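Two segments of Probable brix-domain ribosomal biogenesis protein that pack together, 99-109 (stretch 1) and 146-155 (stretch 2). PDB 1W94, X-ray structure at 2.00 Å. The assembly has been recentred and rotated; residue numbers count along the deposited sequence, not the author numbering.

Stretch 1 (99-109) PGSEGLCNLMG
Stretch 2 146-155: KLLIRDFRVG

How does the backbone of each stretch run? Stretch 1 is a loop that enters a helix spanning about 102-108, held by bonds such as Asn-106 N to Glu-102 O (3.0 Å) and Leu-107 N to Gly-103 O (2.9 Å), and closed at Gly-109 (phi 70°, psi 37°) by a Schellman motif. Stretch 2 is extended through 146-149, turns a corner at Arg-150 (phi -83°, psi -37°), and is extended again over 151-154. The helix axis passes 8.5 Å from that second strand, at 65° between their N-to-C directions. No hydrogen bond joins the stretches; apolar packing dominates the 410 Å² they bury.

What does the first strand contribute before the corner? Alternation sends Leu-147 and Ile-149 toward the helix, leaving Lys-146 and Leu-148 out of reach. Leu-147 (chi1 m, chi2 t) places CD1 4.1 Å from CE of Met-108, a selenomethionine with rotamers m, t, p. Ile-149 (m, m) brings CD1 to 4.3 Å from Leu-104 CD2. These are apolar contacts between buried side chains.

Why is Phe-152 the centre of the contact? Just before it, Asp-151 (chi1 t) directs its CA-to-CB bond away from the helix; Phe-152 points toward it. Phe-152 has the largest covered area, 94 Å², and with chi1 71° and chi2 91° its ring reaches the first turn of the helix. Leu-104 (m, t) lies over one face, its CG 4.1 Å from the ring centroid and 20° off the normal, a CH-pi contact; Leu-104 CD2 also sits 3.8 Å from Phe-152 CD2. At the ring edge, Gly-100 O comes within 3.3 Å of Phe-152 CZ, where the carbonyl oxygen meets the slightly positive rim of the ring. Gly-103 CA approaches Phe-152 CE1 to 3.5 Å. This closeness depends on glycine: an ideal CB at Gly-103 would fall 2.4 Å from Phe-152 CE1, a clash, and 3.1 Å from Val-154 CG2.

How does the second strand continue to its end? Arg-153 (chi1 m, chi2 m, chi3 t, chi4 93°) points away from the helix, and its NE donates to Asp-151 OD1 at 3.0 Å in a salt bridge. Val-154 (chi1 164°) turns back toward the helix, its CA 6.3 Å from Gly-103 CA; the neighbouring register pair, Phe-152 CA and Leu-104 CA, is wider at 7.3 Å. Val-154 CG2 packs 3.9 Å from both Gly-103 CA and Leu-107 CG (Leu-107 m, t), carrying the apolar contact one helical turn onward.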

# COMPACT_ATOMS: atom_id res chain seq x y z
N PRO A 99 -8.74 10.74 13.57
CA PRO A 99 -7.83 11.88 13.57
C PRO A 99 -6.37 11.48 13.76
O PRO A 99 -6.06 10.64 14.59
CB PRO A 99 -8.34 12.74 14.73
CG PRO A 99 -9.78 12.43 14.80
CD PRO A 99 -9.84 10.95 14.53
N GLY A 100 -5.50 12.04 12.93
CA GLY A 100 -4.12 11.63 12.89
C GLY A 100 -3.77 10.61 11.83
O GLY A 100 -2.61 10.38 11.59
N SER A 101 -4.77 9.98 11.19
CA SER A 101 -4.46 8.96 10.18
C SER A 101 -4.83 9.40 8.76
O SER A 101 -4.63 8.63 7.84
CB SER A 101 -5.18 7.64 10.48
OG SER A 101 -6.58 7.79 10.31
N GLU A 102 -5.39 10.61 8.60
CA GLU A 102 -5.90 11.08 7.31
C GLU A 102 -4.88 10.95 6.16
O GLU A 102 -5.26 10.65 5.03
CB GLU A 102 -6.37 12.53 7.40
CG GLU A 102 -7.54 12.80 8.38
CD GLU A 102 -7.11 13.13 9.82
OE1 GLU A 102 -5.90 12.99 10.17
OE2 GLU A 102 -8.01 13.51 10.62
N GLY A 103 -3.60 11.16 6.45
CA GLY A 103 -2.56 11.10 5.42
C GLY A 103 -2.44 9.71 4.82
O GLY A 103 -2.19 9.56 3.62
N LEU A 104 -2.63 8.67 5.64
CA LEU A 104 -2.66 7.31 5.10
C LEU A 104 -3.68 7.19 4.00
O LEU A 104 -3.36 6.69 2.92
CB LEU A 104 -2.93 6.26 6.20
CG LEU A 104 -1.81 6.17 7.21
CD1 LEU A 104 -2.21 5.26 8.39
CD2 LEU A 104 -0.50 5.67 6.52
N CYS A 105 -4.89 7.69 4.25
CA CYS A 105 -5.94 7.62 3.27
C CYS A 105 -5.62 8.46 2.01
O CYS A 105 -5.91 8.02 0.90
CB CYS A 105 -7.30 7.99 3.92
SG CYS A 105 -7.64 6.82 5.29
N ASN A 106 -5.05 9.65 2.20
CA ASN A 106 -4.73 10.53 1.09
C ASN A 106 -3.65 9.94 0.19
O ASN A 106 -3.81 9.93 -1.04
CB ASN A 106 -4.36 11.93 1.60
CG ASN A 106 -5.58 12.70 2.09
OD1 ASN A 106 -6.68 12.58 1.53
ND2 ASN A 106 -5.39 13.51 3.12
N LEU A 107 -2.59 9.38 0.79
CA LEU A 107 -1.49 8.80 0.02
C LEU A 107 -1.99 7.63 -0.83
O LEU A 107 -1.70 7.55 -2.01
CB LEU A 107 -0.38 8.32 0.95
CG LEU A 107 0.43 9.45 1.59
CD1 LEU A 107 1.41 8.84 2.62
CD2 LEU A 107 1.15 10.26 0.52
N MSE A 108 -2.76 6.75 -0.23
CA MSE A 108 -3.18 5.52 -0.89
C MSE A 108 -4.42 5.68 -1.74
O MSE A 108 -4.83 4.72 -2.41
CB MSE A 108 -3.38 4.42 0.13
CG MSE A 108 -2.05 4.01 0.71
SE MSE A 108 -2.23 2.69 2.03
CE MSE A 108 -2.79 1.07 0.90
N GLY A 109 -5.01 6.86 -1.70
CA GLY A 109 -6.19 7.17 -2.49
C GLY A 109 -7.42 6.42 -2.00
O GLY A 109 -8.23 5.99 -2.80
N LYS A 146 -2.09 -7.13 6.54
CA LYS A 146 -2.00 -5.90 7.31
C LYS A 146 -0.76 -5.11 6.95
O LYS A 146 0.28 -5.67 6.59
CB LYS A 146 -1.93 -6.16 8.81
CG LYS A 146 -3.09 -6.87 9.40
CD LYS A 146 -2.66 -7.51 10.71
CE LYS A 146 -3.82 -8.05 11.49
NZ LYS A 146 -3.39 -8.56 12.83
N LEU A 147 -0.89 -3.80 7.09
CA LEU A 147 0.23 -2.89 7.06
C LEU A 147 0.42 -2.35 8.48
O LEU A 147 -0.48 -1.73 9.04
CB LEU A 147 0.00 -1.76 6.06
CG LEU A 147 -0.47 -2.15 4.65
CD1 LEU A 147 -0.60 -0.88 3.80
CD2 LEU A 147 0.51 -3.11 3.96
N LEU A 148 1.59 -2.65 9.06
CA LEU A 148 1.90 -2.27 10.42
C LEU A 148 2.70 -0.98 10.33
O LEU A 148 3.88 -0.99 10.01
CB LEU A 148 2.66 -3.40 11.14
CG LEU A 148 2.01 -4.81 11.01
CD1 LEU A 148 2.82 -5.89 11.68
CD2 LEU A 148 0.61 -4.83 11.62
N ILE A 149 2.03 0.13 10.58
CA ILE A 149 2.57 1.43 10.23
C ILE A 149 3.37 1.97 11.40
O ILE A 149 2.85 2.16 12.49
CB ILE A 149 1.44 2.43 9.86
CG1 ILE A 149 0.49 1.84 8.78
CG2 ILE A 149 1.99 3.81 9.51
CD1 ILE A 149 1.04 1.81 7.43
N ARG A 150 4.65 2.21 11.14
CA ARG A 150 5.54 2.84 12.09
C ARG A 150 5.43 4.36 12.06
O ARG A 150 5.52 5.00 13.11
CB ARG A 150 6.99 2.42 11.78
CG ARG A 150 7.37 1.05 12.38
CD ARG A 150 7.60 0.01 11.28
NE ARG A 150 8.92 0.17 10.65
N ASP A 151 5.24 4.94 10.88
CA ASP A 151 5.23 6.40 10.75
C ASP A 151 4.76 6.68 9.33
O ASP A 151 4.78 5.78 8.47
CB ASP A 151 6.67 6.91 11.03
CG ASP A 151 6.86 8.42 10.87
OD1 ASP A 151 5.88 9.21 10.85
OD2 ASP A 151 8.05 8.83 10.76
N PHE A 152 4.33 7.91 9.08
CA PHE A 152 4.11 8.37 7.69
C PHE A 152 4.21 9.87 7.65
O PHE A 152 3.92 10.55 8.63
CB PHE A 152 2.74 7.92 7.15
CG PHE A 152 1.56 8.66 7.78
CD1 PHE A 152 1.07 9.81 7.20
CD2 PHE A 152 0.97 8.20 8.96
CE1 PHE A 152 -0.00 10.50 7.79
CE2 PHE A 152 -0.08 8.89 9.55
CZ PHE A 152 -0.57 10.03 8.97
N ARG A 153 4.59 10.38 6.50
CA ARG A 153 4.77 11.81 6.33
C ARG A 153 4.21 12.20 4.99
O ARG A 153 4.44 11.52 3.98
CB ARG A 153 6.26 12.18 6.35
CG ARG A 153 7.05 11.77 7.59
CD ARG A 153 6.51 12.45 8.87
NE ARG A 153 7.12 11.82 10.06
CZ ARG A 153 8.23 12.29 10.64
NH1 ARG A 153 8.80 13.38 10.16
NH2 ARG A 153 8.75 11.66 11.69
N VAL A 154 3.52 13.33 4.98
CA VAL A 154 2.91 13.87 3.78
C VAL A 154 3.45 15.27 3.56
O VAL A 154 3.41 16.08 4.49
CB VAL A 154 1.36 13.95 3.93
CG1 VAL A 154 0.76 14.85 2.87
CG2 VAL A 154 0.74 12.58 3.89
N GLY A 155 3.97 15.53 2.36
CA GLY A 155 4.44 16.85 1.98
C GLY A 155 5.78 17.18 2.61
O GLY A 155 6.01 18.33 3.03